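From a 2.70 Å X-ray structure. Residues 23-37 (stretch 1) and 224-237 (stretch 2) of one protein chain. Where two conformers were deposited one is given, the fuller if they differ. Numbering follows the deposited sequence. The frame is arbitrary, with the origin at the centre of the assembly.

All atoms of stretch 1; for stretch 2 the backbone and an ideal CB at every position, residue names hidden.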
# COMPACT_ATOMS: atom_id res chain seq x y z
N SER A 23 -2.33 -13.80 7.99
CA SER A 23 -3.58 -13.12 7.69
C SER A 23 -3.38 -11.70 7.17
O SER A 23 -4.03 -11.29 6.23
CB SER A 23 -4.42 -13.04 8.95
OG SER A 23 -4.90 -14.30 9.23
N LEU A 24 -2.52 -10.92 7.83
CA LEU A 24 -2.23 -9.57 7.40
C LEU A 24 -1.70 -9.56 5.95
O LEU A 24 -2.08 -8.73 5.17
CB LEU A 24 -1.28 -8.89 8.40
CG LEU A 24 -1.80 -8.74 9.85
CD1 LEU A 24 -0.75 -8.21 10.83
CD2 LEU A 24 -3.00 -7.84 9.95
N ALA A 25 -0.84 -10.51 5.58
CA ALA A 25 -0.26 -10.52 4.25
C ALA A 25 -1.36 -10.75 3.19
O ALA A 25 -1.40 -10.12 2.13
CB ALA A 25 0.78 -11.59 4.15
N GLU A 26 -2.27 -11.65 3.51
CA GLU A 26 -3.37 -11.91 2.59
C GLU A 26 -4.32 -10.77 2.47
O GLU A 26 -4.82 -10.46 1.40
CB GLU A 26 -4.16 -13.12 3.01
CG GLU A 26 -3.38 -14.35 2.74
CD GLU A 26 -4.30 -15.52 2.72
OE1 GLU A 26 -4.38 -16.19 1.65
OE2 GLU A 26 -4.98 -15.75 3.77
N HIS A 27 -4.62 -10.17 3.59
CA HIS A 27 -5.43 -9.00 3.50
C HIS A 27 -4.81 -7.99 2.50
O HIS A 27 -5.54 -7.32 1.74
CB HIS A 27 -5.50 -8.39 4.85
CG HIS A 27 -6.28 -7.15 4.88
ND1 HIS A 27 -5.69 -5.91 4.81
CD2 HIS A 27 -7.60 -6.93 5.04
CE1 HIS A 27 -6.62 -4.98 4.92
NE2 HIS A 27 -7.79 -5.57 5.06
N ALA A 28 -3.46 -7.87 2.50
CA ALA A 28 -2.83 -6.89 1.64
C ALA A 28 -3.04 -7.42 0.26
O ALA A 28 -3.60 -6.73 -0.60
CB ALA A 28 -1.35 -6.74 1.93
N THR A 29 -2.65 -8.67 0.04
CA THR A 29 -2.84 -9.22 -1.28
C THR A 29 -4.26 -8.98 -1.78
O THR A 29 -4.47 -8.48 -2.86
CB THR A 29 -2.49 -10.68 -1.39
OG1 THR A 29 -1.10 -10.89 -1.10
CG2 THR A 29 -2.76 -11.11 -2.83
N HIS A 30 -5.25 -9.32 -0.98
CA HIS A 30 -6.63 -9.22 -1.46
C HIS A 30 -6.98 -7.76 -1.73
O HIS A 30 -7.66 -7.46 -2.72
CB HIS A 30 -7.67 -9.84 -0.48
CG HIS A 30 -7.59 -11.34 -0.33
ND1 HIS A 30 -7.18 -12.18 -1.35
CD2 HIS A 30 -7.90 -12.14 0.72
CE1 HIS A 30 -7.21 -13.43 -0.91
NE2 HIS A 30 -7.64 -13.43 0.34
N THR A 31 -6.53 -6.84 -0.86
CA THR A 31 -6.87 -5.42 -1.04
C THR A 31 -6.26 -4.83 -2.32
O THR A 31 -6.96 -4.21 -3.12
CB THR A 31 -6.37 -4.60 0.09
OG1 THR A 31 -6.93 -5.10 1.32
CG2 THR A 31 -6.76 -3.16 -0.11
N PHE A 32 -4.97 -5.03 -2.54
CA PHE A 32 -4.40 -4.60 -3.81
C PHE A 32 -5.03 -5.28 -5.02
O PHE A 32 -5.28 -4.61 -6.03
CB PHE A 32 -2.86 -4.67 -3.81
CG PHE A 32 -2.26 -3.57 -2.98
CD1 PHE A 32 -2.14 -3.71 -1.61
CD2 PHE A 32 -1.90 -2.36 -3.56
CE1 PHE A 32 -1.62 -2.67 -0.83
CE2 PHE A 32 -1.35 -1.34 -2.79
CZ PHE A 32 -1.25 -1.48 -1.43
N GLN A 33 -5.34 -6.58 -4.91
CA GLN A 33 -5.94 -7.31 -5.99
C GLN A 33 -7.26 -6.62 -6.32
O GLN A 33 -7.59 -6.35 -7.46
CB GLN A 33 -6.29 -8.67 -5.48
CG GLN A 33 -6.52 -9.70 -6.52
CD GLN A 33 -5.31 -10.63 -6.51
OE1 GLN A 33 -5.41 -11.79 -6.07
NE2 GLN A 33 -4.13 -10.12 -6.94
N GLY A 34 -8.00 -6.29 -5.29
CA GLY A 34 -9.27 -5.64 -5.50
C GLY A 34 -9.08 -4.43 -6.39
O GLY A 34 -9.86 -4.21 -7.31
N ALA A 35 -8.02 -3.65 -6.10
CA ALA A 35 -7.76 -2.39 -6.74
C ALA A 35 -7.27 -2.70 -8.13
O ALA A 35 -7.67 -2.03 -9.08
CB ALA A 35 -6.70 -1.62 -5.96
N ASP A 36 -6.42 -3.70 -8.27
CA ASP A 36 -5.94 -4.06 -9.58
C ASP A 36 -7.12 -4.33 -10.51
O ASP A 36 -7.24 -3.80 -11.61
CB ASP A 36 -5.12 -5.30 -9.50
CG ASP A 36 -4.19 -5.45 -10.66
OD1 ASP A 36 -4.30 -4.59 -11.61
OD2 ASP A 36 -3.30 -6.35 -10.60
N VAL A 37 -8.04 -5.16 -10.05
CA VAL A 37 -9.18 -5.49 -10.85
C VAL A 37 -9.88 -4.19 -11.28
O VAL A 37 -10.26 -4.03 -12.46
CB VAL A 37 -10.15 -6.52 -10.08
CG1 VAL A 37 -11.59 -6.35 -10.50
CG2 VAL A 37 -9.70 -7.95 -10.32
N UNK A 224 7.20 -11.05 10.62
CA UNK A 224 7.05 -10.41 9.34
C UNK A 224 6.87 -11.44 8.27
O UNK A 224 7.32 -12.57 8.39
CB UNK A 224 8.25 -9.51 9.03
N UNK A 225 6.27 -10.99 7.18
CA UNK A 225 6.03 -11.82 6.02
C UNK A 225 5.88 -11.01 4.70
O UNK A 225 5.08 -10.06 4.61
CB UNK A 225 4.77 -12.66 6.26
N UNK A 226 6.64 -11.39 3.67
CA UNK A 226 6.43 -10.81 2.33
C UNK A 226 4.99 -10.99 1.95
O UNK A 226 4.42 -12.06 2.20
CB UNK A 226 7.34 -11.45 1.28
N UNK A 227 4.40 -9.96 1.36
CA UNK A 227 3.06 -10.00 0.89
C UNK A 227 3.00 -10.67 -0.50
O UNK A 227 3.55 -10.25 -1.50
CB UNK A 227 2.48 -8.58 0.85
N UNK A 228 2.28 -11.75 -0.57
CA UNK A 228 2.20 -12.41 -1.85
C UNK A 228 1.73 -11.49 -3.03
O UNK A 228 0.73 -10.76 -2.92
CB UNK A 228 1.25 -13.60 -1.71
N UNK A 229 2.48 -11.52 -4.14
CA UNK A 229 2.01 -10.96 -5.40
C UNK A 229 2.18 -9.42 -5.55
O UNK A 229 1.77 -8.86 -6.59
CB UNK A 229 0.53 -11.32 -5.56
N UNK A 230 2.74 -8.73 -4.54
CA UNK A 230 3.08 -7.29 -4.58
C UNK A 230 4.34 -7.06 -3.75
O UNK A 230 4.52 -7.74 -2.75
CB UNK A 230 1.93 -6.43 -4.06
N UNK A 231 5.21 -6.10 -4.14
CA UNK A 231 6.43 -5.85 -3.34
C UNK A 231 6.14 -5.14 -1.98
O UNK A 231 6.60 -4.00 -1.74
CB UNK A 231 7.40 -5.00 -4.16
N UNK A 232 5.38 -5.79 -1.11
CA UNK A 232 5.03 -5.23 0.20
C UNK A 232 5.46 -6.23 1.29
O UNK A 232 5.63 -7.41 1.00
CB UNK A 232 3.53 -4.93 0.29
N UNK A 233 5.64 -5.78 2.52
CA UNK A 233 5.91 -6.68 3.63
C UNK A 233 4.95 -6.29 4.74
O UNK A 233 4.60 -5.13 4.86
CB UNK A 233 7.37 -6.61 4.09
N UNK A 234 4.51 -7.23 5.56
CA UNK A 234 3.71 -6.80 6.71
C UNK A 234 4.50 -7.19 7.92
O UNK A 234 5.24 -8.19 7.87
CB UNK A 234 2.31 -7.42 6.72
N UNK A 235 4.36 -6.43 9.01
CA UNK A 235 4.98 -6.86 10.26
C UNK A 235 3.98 -6.75 11.40
O UNK A 235 3.18 -5.83 11.36
CB UNK A 235 6.23 -6.03 10.56
N UNK A 236 4.00 -7.67 12.38
CA UNK A 236 3.23 -7.57 13.64
C UNK A 236 4.21 -7.67 14.77
O UNK A 236 5.03 -8.58 14.77
CB UNK A 236 2.16 -8.65 13.75
N UNK A 237 4.05 -6.83 15.78
CA UNK A 237 4.93 -6.88 16.95
C UNK A 237 4.16 -6.70 18.24
O UNK A 237 3.09 -6.10 18.25
CB UNK A 237 6.02 -5.81 16.85

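Stretch 1 is a helix, and stretch 2 forms a hairpin packed against it, the strand of 232 to 237 running at 146° to the helix direction.

Position 224 has an extended backbone and an ideal CB with nothing of the helix within 5.5 Å; it is Tyr 224. At 225 the CB points toward the helix, 4.6 Å from Ala 25 CB. A small apolar residue would fit, as would a long chain whose methylenes can cover the alanine. Arg 225 is of the second kind: its CD lies 3.9 Å from Ala 25 CB, and its NE and NH2 are hydrogen-bonded outside the two stretches. Position 226 points away; it is Arg 226.

At 227 the CB points sideways. It meets a methyl, Ala 28 CB, at 4.4 Å, beside two oxygens, Ala 25 O at 4.4 Å and Thr 29 OG1 at 4.7 Å, so a compact aliphatic fits and a small polar residue is not excluded. Val 227 places CG1 3.7 Å from Ala 28 CB; the backbones come close here, the CA atoms of Ala 25 and Val 227 being 4.8 Å apart.

Position 228, the second residue of a type II turn, has its CB 3.6 Å from Thr 29 OG1, so a small side chain is the easy choice. The backbone makes the main contact: Thr 29 OG1 donates to the carbonyl O of 228 at 2.6 Å. A water donates to Thr 29 OG1 and accepts from the backbone N of 228. Ser 228 is small enough, its CB staying 3.8 Å from Thr 29 OG1.

Position 229 has a positive phi of 82°, which favours glycine or asparagine, although other residues can adopt it. Its CB faces Thr 29 CG2 at 4.3 Å, and a long side chain could run on toward Gln 33. Arg 229 does so, laying one face of its guanidinium over Thr 29 CG2, with NH2 3.7 Å from that methyl.

At 230 the CB points toward the helix, 5.1 Å from Phe 32 CB, leaving room for a large, flat side chain. An aromatic suits best, and a polar tip could be accommodated near Asp 36. In Tyr 230, Phe 32 CB sits over the ring face, 3.7 Å from the ring centroid, and OH lies 3.7 Å from Asp 36 OD2.

Position 231 is out of reach, and its phi of -72° is compatible with proline; it is Pro 231. At 232 the CB turns back toward the helix, 5.5 Å from Ala 28 CB, with the Phe 32 ring nearby. A branched aliphatic would reach it. Leu 232 places CD1 over one face of that ring, 3.4 Å from Phe 32 CE1.

The strand then alternates. Positions 233 and 235 point away and hold Val 233 and Thr 235, both beta-branched, as strands favour. The CB of 234 faces Leu 24 CB at 4.2 Å, inviting a compact aliphatic; Val 234 brings CG2 4.0 Å from Ala 25 CB. At 236 the CB, though sideways, lies 4.1 Å from Leu 24 CD1; a small or medium aliphatic would suit the contact, and Val 236 meets that methyl with CG2 at 3.9 Å. Position 237 is out of reach: Ala 237.

Stretch 2 (224-237) YRRVSRYPLVVTVA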
# COMPACT_ATOMS: atom_id res chain seq x y z
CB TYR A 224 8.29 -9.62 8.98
CG TYR A 224 9.46 -10.49 8.61
CD1 TYR A 224 9.61 -10.96 7.32
CD2 TYR A 224 10.45 -10.88 9.59
CE1 TYR A 224 10.70 -11.74 6.95
CE2 TYR A 224 11.55 -11.66 9.26
CZ TYR A 224 11.66 -12.09 7.92
OH TYR A 224 12.70 -12.86 7.49
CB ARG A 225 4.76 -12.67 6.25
CG ARG A 225 4.50 -13.66 5.14
CD ARG A 225 3.23 -14.39 5.34
NE ARG A 225 3.17 -14.95 6.70
CZ ARG A 225 3.51 -16.20 7.03
NH1 ARG A 225 3.95 -17.05 6.11
NH2 ARG A 225 3.41 -16.60 8.28
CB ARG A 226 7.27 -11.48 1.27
CG ARG A 226 8.68 -11.02 1.35
CD ARG A 226 9.41 -11.25 0.04
NE ARG A 226 10.85 -11.01 0.21
CZ ARG A 226 11.45 -9.82 0.09
NH1 ARG A 226 12.74 -9.75 0.27
NH2 ARG A 226 10.79 -8.71 -0.19
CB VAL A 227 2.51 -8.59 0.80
CG1 VAL A 227 1.21 -8.54 -0.08
CG2 VAL A 227 2.35 -8.03 2.17
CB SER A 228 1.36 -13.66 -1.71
OG SER A 228 0.92 -13.99 -2.98
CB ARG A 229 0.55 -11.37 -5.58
CG ARG A 229 0.21 -11.89 -6.96
CD ARG A 229 -0.71 -13.11 -6.99
NE ARG A 229 -2.11 -12.77 -6.82
CZ ARG A 229 -2.88 -13.30 -5.87
NH1 ARG A 229 -2.36 -14.18 -5.02
NH2 ARG A 229 -4.15 -12.96 -5.77
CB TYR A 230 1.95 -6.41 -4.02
CG TYR A 230 0.69 -6.64 -4.76
CD1 TYR A 230 0.44 -5.94 -5.94
CD2 TYR A 230 -0.23 -7.61 -4.34
CE1 TYR A 230 -0.68 -6.17 -6.68
CE2 TYR A 230 -1.40 -7.85 -5.11
CZ TYR A 230 -1.60 -7.13 -6.29
OH TYR A 230 -2.74 -7.30 -7.06
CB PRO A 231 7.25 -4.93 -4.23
CG PRO A 231 6.18 -4.12 -5.02
CD PRO A 231 5.01 -5.10 -5.22
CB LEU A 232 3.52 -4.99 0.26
CG LEU A 232 3.02 -4.07 -0.84
CD1 LEU A 232 1.49 -3.92 -0.83
CD2 LEU A 232 3.65 -2.68 -0.68
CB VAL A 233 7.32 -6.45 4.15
CG1 VAL A 233 7.71 -7.51 5.19
CG2 VAL A 233 8.27 -6.49 2.99
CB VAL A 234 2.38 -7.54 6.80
CG1 VAL A 234 1.43 -7.02 5.74
CG2 VAL A 234 2.61 -9.05 6.62
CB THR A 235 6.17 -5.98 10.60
OG1 THR A 235 5.71 -4.64 10.90
CG2 THR A 235 7.20 -5.94 9.44
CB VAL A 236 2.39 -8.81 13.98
CG1 VAL A 236 1.08 -8.40 14.55
CG2 VAL A 236 2.18 -9.72 12.85
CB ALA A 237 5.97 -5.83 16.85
O HOH W 1 -0.02 -12.27 0.87
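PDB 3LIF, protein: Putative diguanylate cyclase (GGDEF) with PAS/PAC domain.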